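Local coordinates for protein 3-hydroxyacyl-thioester dehydratase X (PDB 4OOB) that catalyses the reversible hydration of trans-2-enoyl-CoA to (3R)-3-hydroxyacyl-CoA, with a broad chain-length range and a preference for C8 to C12 substrates, at residues R97-T109 with H120-S134. Numbering follows the deposited sequence.
Sequences REHRRGLLVDLVT and HQVTTFLHQQRTSLS
His120 lays its CE1 3.8 Å from CG1 of Val108 where strands 102-109 and 120-128 run antiparallel as a beta hairpin in the large sheet of this hotdog-fold enzyme. Paired backbone bonds join Thr109 with Gln121 and then Leu107 with Thr123. At Thr124 the hydroxyl OG1 donates to Asp106 OD1 at 2.5 Å. Arg97 NH1 makes a salt bridge to that same oxygen from the opposite face of the carboxylate and also bonds Asn95 O, while Asn95 ND2 donates to OD2, so both carboxylate oxygens are held. Phe125 turns to the face that carries Leu107, and Leu107 CD2 comes to the edge of the Phe125 ring, in its plane, 3.9 Å from Phe125 CD2. On the other face, Leu126 swings CG anti to the backbone N (chi1 178°), bringing CD1 within 3.6 Å of Leu104 CD2; its CD2 branch lies over one face of the Arg101 guanidinium. His127 O takes two bonds from opposite sides, from Leu103 N and from Gln129 NE2. Beyond the strand the chain curls round the tight 99-102 turn. Thr131 OG1 accepts from Leu133 N, closing an ST turn, and gives its proton to His99 O at 2.6 Å, which ties the loop to the backbone at His99. Ser132 grips the extended Glu98 twice: its N reaches OE2 from above the carboxylate plane, and its OG meets OE1 on the syn side at 2.6 Å.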
loop_
_atom_site.group_PDB
_atom_site.type_symbol
_atom_site.label_atom_id
_atom_site.label_comp_id
_atom_site.label_asym_id
_atom_site.label_seq_id
_atom_site.Cartn_x
_atom_site.Cartn_y
_atom_site.Cartn_z
ATOM N N ARG A 97 18.163 -1.638 -6.703
ATOM C CA ARG A 97 18.516 -2.296 -7.946
ATOM C C ARG A 97 17.737 -1.724 -9.121
ATOM O O ARG A 97 16.688 -1.038 -8.963
ATOM C CB ARG A 97 18.375 -3.825 -7.844
ATOM C CG ARG A 97 16.964 -4.404 -7.790
ATOM C CD ARG A 97 16.461 -4.364 -6.376
ATOM N NE ARG A 97 15.177 -5.009 -6.147
ATOM C CZ ARG A 97 14.346 -4.685 -5.156
ATOM N NH1 ARG A 97 14.581 -3.703 -4.256
ATOM N NH2 ARG A 97 13.234 -5.327 -5.084
ATOM N N GLU A 98 18.284 -2.035 -10.289
ATOM C CA GLU A 98 17.867 -1.483 -11.538
ATOM C C GLU A 98 16.678 -2.227 -12.045
ATOM O O GLU A 98 16.525 -3.386 -11.799
ATOM C CB GLU A 98 19.005 -1.553 -12.563
ATOM C CG GLU A 98 19.929 -0.336 -12.607
ATOM C CD GLU A 98 20.814 -0.353 -13.849
ATOM O OE1 GLU A 98 21.113 -1.421 -14.346
ATOM O OE2 GLU A 98 21.223 0.714 -14.336
ATOM N N HIS A 99 15.818 -1.528 -12.737
ATOM C CA HIS A 99 14.644 -2.082 -13.356
ATOM C C HIS A 99 14.580 -1.326 -14.703
ATOM O O HIS A 99 15.274 -0.353 -14.906
ATOM C CB HIS A 99 13.451 -1.847 -12.446
ATOM C CG HIS A 99 12.136 -2.231 -13.033
ATOM N ND1 HIS A 99 11.416 -3.324 -12.592
ATOM C CD2 HIS A 99 11.386 -1.657 -13.996
ATOM C CE1 HIS A 99 10.284 -3.419 -13.265
ATOM N NE2 HIS A 99 10.246 -2.420 -14.132
ATOM N N ARG A 100 13.812 -1.831 -15.632
ATOM C CA ARG A 100 13.662 -1.241 -16.935
ATOM C C ARG A 100 13.153 0.247 -16.902
ATOM O O ARG A 100 13.459 1.061 -17.810
ATOM C CB ARG A 100 12.679 -2.121 -17.698
ATOM C CG ARG A 100 12.427 -1.712 -19.143
ATOM C CD ARG A 100 11.423 -2.672 -19.764
ATOM N NE ARG A 100 10.951 -2.191 -21.051
ATOM C CZ ARG A 100 9.861 -1.464 -21.251
ATOM N NH1 ARG A 100 9.041 -1.105 -20.252
ATOM N NH2 ARG A 100 9.598 -1.088 -22.487
ATOM N N ARG A 101 12.386 0.572 -15.862
ATOM C CA ARG A 101 11.661 1.798 -15.769
ATOM C C ARG A 101 12.137 2.611 -14.601
ATOM O O ARG A 101 11.615 3.691 -14.343
ATOM C CB ARG A 101 10.153 1.504 -15.713
ATOM C CG ARG A 101 9.619 1.253 -17.114
ATOM C CD ARG A 101 8.257 0.624 -17.197
ATOM N NE ARG A 101 7.305 1.228 -16.312
ATOM C CZ ARG A 101 6.589 0.584 -15.383
ATOM N NH1 ARG A 101 6.681 -0.734 -15.225
ATOM N NH2 ARG A 101 5.731 1.278 -14.632
ATOM N N GLY A 102 13.140 2.099 -13.901
ATOM C CA GLY A 102 13.825 2.882 -12.878
ATOM C C GLY A 102 14.582 2.069 -11.862
ATOM O O GLY A 102 15.054 0.964 -12.163
ATOM N N LEU A 103 14.652 2.609 -10.654
ATOM C CA LEU A 103 15.436 2.077 -9.571
ATOM C C LEU A 103 14.462 1.690 -8.441
ATOM O O LEU A 103 13.691 2.508 -7.954
ATOM C CB LEU A 103 16.450 3.113 -9.112
ATOM C CG LEU A 103 17.975 3.000 -9.316
ATOM C CD1 LEU A 103 18.448 2.062 -10.431
ATOM C CD2 LEU A 103 18.637 4.360 -9.447
ATOM N N LEU A 104 14.517 0.417 -8.064
ATOM C CA LEU A 104 13.722 -0.113 -7.000
ATOM C C LEU A 104 14.568 -0.004 -5.748
ATOM O O LEU A 104 15.781 -0.255 -5.784
ATOM C CB LEU A 104 13.355 -1.606 -7.225
ATOM C CG LEU A 104 12.653 -1.976 -8.527
ATOM C CD1 LEU A 104 12.772 -3.475 -8.822
ATOM C CD2 LEU A 104 11.167 -1.607 -8.451
ATOM N N VAL A 105 13.893 0.302 -4.648
ATOM C CA VAL A 105 14.490 0.228 -3.325
ATOM C C VAL A 105 13.489 -0.376 -2.356
ATOM O O VAL A 105 12.282 -0.146 -2.475
ATOM C CB VAL A 105 14.893 1.614 -2.826
ATOM C CG1 VAL A 105 13.666 2.538 -2.751
ATOM C CG2 VAL A 105 15.559 1.488 -1.475
ATOM N N ASP A 106 13.983 -1.111 -1.379
ATOM C CA ASP A 106 13.147 -1.662 -0.354
ATOM C C ASP A 106 13.184 -0.810 0.899
ATOM O O ASP A 106 14.251 -0.428 1.382
ATOM C CB ASP A 106 13.605 -3.063 0.012
ATOM C CG ASP A 106 13.326 -4.116 -1.060
ATOM O OD1 ASP A 106 12.531 -3.937 -2.032
ATOM O OD2 ASP A 106 13.956 -5.170 -0.898
ATOM N N LEU A 107 11.997 -0.545 1.453
ATOM C CA LEU A 107 11.846 0.230 2.713
ATOM C C LEU A 107 11.264 -0.691 3.753
ATOM O O LEU A 107 10.162 -1.163 3.591
ATOM C CB LEU A 107 10.912 1.398 2.487
ATOM C CG LEU A 107 11.467 2.710 1.917
ATOM C CD1 LEU A 107 12.882 2.614 1.455
ATOM C CD2 LEU A 107 10.594 3.281 0.817
ATOM N N VAL A 108 12.056 -1.004 4.780
ATOM C CA VAL A 108 11.766 -2.136 5.657
ATOM C C VAL A 108 11.427 -1.490 6.992
ATOM O O VAL A 108 12.234 -0.727 7.544
ATOM C CB VAL A 108 12.993 -3.075 5.710
ATOM C CG1 VAL A 108 12.803 -4.239 6.651
ATOM C CG2 VAL A 108 13.330 -3.594 4.303
ATOM N N THR A 109 10.206 -1.727 7.463
ATOM C CA THR A 109 9.713 -1.100 8.671
ATOM C C THR A 109 9.328 -2.144 9.747
ATOM O O THR A 109 8.640 -3.156 9.467
ATOM C CB THR A 109 8.528 -0.169 8.351
ATOM O OG1 THR A 109 8.981 0.860 7.489
ATOM C CG2 THR A 109 7.993 0.522 9.560
ATOM N N HIS A 120 5.558 -5.962 10.737
ATOM C CA HIS A 120 6.741 -5.820 9.916
ATOM C C HIS A 120 6.333 -5.585 8.462
ATOM O O HIS A 120 5.449 -6.271 7.945
ATOM C CB HIS A 120 7.569 -7.128 10.026
ATOM C CG HIS A 120 8.816 -7.127 9.204
ATOM N ND1 HIS A 120 10.034 -6.664 9.674
ATOM C CD2 HIS A 120 9.040 -7.552 7.948
ATOM C CE1 HIS A 120 10.938 -6.773 8.718
ATOM N NE2 HIS A 120 10.356 -7.305 7.660
ATOM N N GLN A 121 7.029 -4.693 7.775
ATOM C CA GLN A 121 6.731 -4.440 6.376
ATOM C C GLN A 121 7.959 -4.239 5.451
ATOM O O GLN A 121 8.904 -3.592 5.817
ATOM C CB GLN A 121 5.833 -3.241 6.290
ATOM C CG GLN A 121 5.573 -2.731 4.899
ATOM C CD GLN A 121 4.644 -1.539 4.951
ATOM O OE1 GLN A 121 3.481 -1.677 4.637
ATOM N NE2 GLN A 121 5.137 -0.380 5.412
ATOM N N VAL A 122 7.865 -4.817 4.246
ATOM C CA VAL A 122 8.746 -4.559 3.123
ATOM C C VAL A 122 7.890 -3.931 1.989
ATOM O O VAL A 122 6.923 -4.517 1.468
ATOM C CB VAL A 122 9.475 -5.806 2.610
ATOM C CG1 VAL A 122 10.587 -5.408 1.637
ATOM C CG2 VAL A 122 10.085 -6.652 3.768
ATOM N N THR A 123 8.242 -2.691 1.688
ATOM C CA THR A 123 7.589 -1.900 0.721
ATOM C C THR A 123 8.657 -1.661 -0.329
ATOM O O THR A 123 9.767 -1.217 -0.008
ATOM C CB THR A 123 7.232 -0.518 1.309
ATOM O OG1 THR A 123 6.192 -0.669 2.285
ATOM C CG2 THR A 123 6.835 0.494 0.186
ATOM N N THR A 124 8.299 -1.873 -1.571
ATOM C CA THR A 124 9.195 -1.626 -2.630
ATOM C C THR A 124 8.589 -0.551 -3.494
ATOM O O THR A 124 7.497 -0.703 -4.028
ATOM C CB THR A 124 9.415 -2.943 -3.397
ATOM O OG1 THR A 124 10.050 -3.852 -2.508
ATOM C CG2 THR A 124 10.306 -2.775 -4.551
ATOM N N PHE A 125 9.324 0.538 -3.615
ATOM C CA PHE A 125 9.013 1.608 -4.540
ATOM C C PHE A 125 9.976 1.599 -5.739
ATOM O O PHE A 125 11.171 1.286 -5.602
ATOM C CB PHE A 125 9.058 2.968 -3.820
ATOM C CG PHE A 125 7.780 3.328 -3.143
ATOM C CD1 PHE A 125 6.660 3.645 -3.886
ATOM C CD2 PHE A 125 7.693 3.387 -1.773
ATOM C CE1 PHE A 125 5.468 4.000 -3.265
ATOM C CE2 PHE A 125 6.499 3.711 -1.152
ATOM C CZ PHE A 125 5.383 3.994 -1.893
ATOM N N LEU A 126 9.397 1.868 -6.908
ATOM C CA LEU A 126 10.108 2.128 -8.173
ATOM C C LEU A 126 10.166 3.646 -8.352
ATOM O O LEU A 126 9.114 4.341 -8.436
ATOM C CB LEU A 126 9.382 1.503 -9.387
ATOM C CG LEU A 126 10.020 1.744 -10.783
ATOM C CD1 LEU A 126 11.304 0.956 -10.970
ATOM C CD2 LEU A 126 9.070 1.418 -11.902
ATOM N N HIS A 127 11.386 4.164 -8.314
ATOM C CA HIS A 127 11.631 5.554 -8.623
ATOM C C HIS A 127 11.997 5.703 -10.081
ATOM O O HIS A 127 13.088 5.341 -10.507
ATOM C CB HIS A 127 12.717 6.080 -7.723
ATOM C CG HIS A 127 12.328 6.055 -6.277
ATOM N ND1 HIS A 127 11.359 6.889 -5.756
ATOM C CD2 HIS A 127 12.769 5.305 -5.245
ATOM C CE1 HIS A 127 11.225 6.656 -4.467
ATOM N NE2 HIS A 127 12.062 5.695 -4.133
ATOM N N GLN A 128 11.085 6.249 -10.851
ATOM C CA GLN A 128 11.271 6.281 -12.287
ATOM C C GLN A 128 12.507 7.072 -12.710
ATOM O O GLN A 128 12.863 8.139 -12.124
ATOM C CB GLN A 128 10.052 6.868 -12.992
ATOM C CG GLN A 128 8.694 6.408 -12.519
ATOM C CD GLN A 128 7.596 6.694 -13.538
ATOM O OE1 GLN A 128 6.521 7.235 -13.209
ATOM N NE2 GLN A 128 7.879 6.387 -14.777
ATOM N N GLN A 129 13.111 6.569 -13.790
ATOM C CA GLN A 129 14.337 7.115 -14.423
ATOM C C GLN A 129 14.834 6.091 -15.432
ATOM O O GLN A 129 14.511 4.895 -15.319
ATOM C CB GLN A 129 15.460 7.371 -13.388
ATOM C CG GLN A 129 15.887 6.128 -12.636
ATOM C CD GLN A 129 16.437 6.424 -11.262
ATOM O OE1 GLN A 129 17.596 6.652 -11.106
ATOM N NE2 GLN A 129 15.590 6.362 -10.254
ATOM N N ARG A 130 15.658 6.526 -16.374
ATOM C CA ARG A 130 16.348 5.587 -17.292
ATOM C C ARG A 130 17.406 4.810 -16.542
ATOM O O ARG A 130 18.128 5.379 -15.751
ATOM C CB ARG A 130 17.062 6.307 -18.461
ATOM C CG ARG A 130 17.025 5.498 -19.734
ATOM C CD ARG A 130 17.845 6.064 -20.894
ATOM N NE ARG A 130 19.175 5.655 -20.580
ATOM C CZ ARG A 130 19.819 4.617 -21.058
ATOM N NH1 ARG A 130 19.380 3.892 -22.063
ATOM N NH2 ARG A 130 20.954 4.349 -20.506
ATOM N N THR A 131 17.532 3.527 -16.835
ATOM C CA THR A 131 18.643 2.707 -16.341
ATOM C C THR A 131 19.284 1.952 -17.516
ATOM O O THR A 131 18.721 1.915 -18.606
ATOM C CB THR A 131 18.126 1.651 -15.351
ATOM O OG1 THR A 131 17.440 0.601 -16.061
ATOM C CG2 THR A 131 17.173 2.285 -14.315
ATOM N N SER A 132 20.398 1.274 -17.262
ATOM C CA SER A 132 20.996 0.365 -18.250
ATOM C C SER A 132 20.104 -0.818 -18.647
ATOM O O SER A 132 20.535 -1.627 -19.432
ATOM C CB SER A 132 22.276 -0.239 -17.685
ATOM O OG SER A 132 21.950 -1.298 -16.772
ATOM N N LEU A 133 18.907 -0.967 -18.070
ATOM C CA LEU A 133 17.989 -2.042 -18.443
ATOM C C LEU A 133 16.851 -1.476 -19.295
ATOM O O LEU A 133 15.957 -2.212 -19.692
ATOM C CB LEU A 133 17.410 -2.719 -17.164
ATOM C CG LEU A 133 17.892 -4.059 -16.618
ATOM C CD1 LEU A 133 19.400 -4.246 -16.771
ATOM C CD2 LEU A 133 17.475 -4.269 -15.156
ATOM N N SER A 134 16.886 -0.175 -19.580
ATOM C CA SER A 134 15.765 0.483 -20.223
ATOM C C SER A 134 15.644 0.138 -21.717
ATOM O O SER A 134 14.538 0.162 -22.284
ATOM C CB SER A 134 15.823 1.999 -20.002
ATOM O OG SER A 134 15.678 2.337 -18.612
#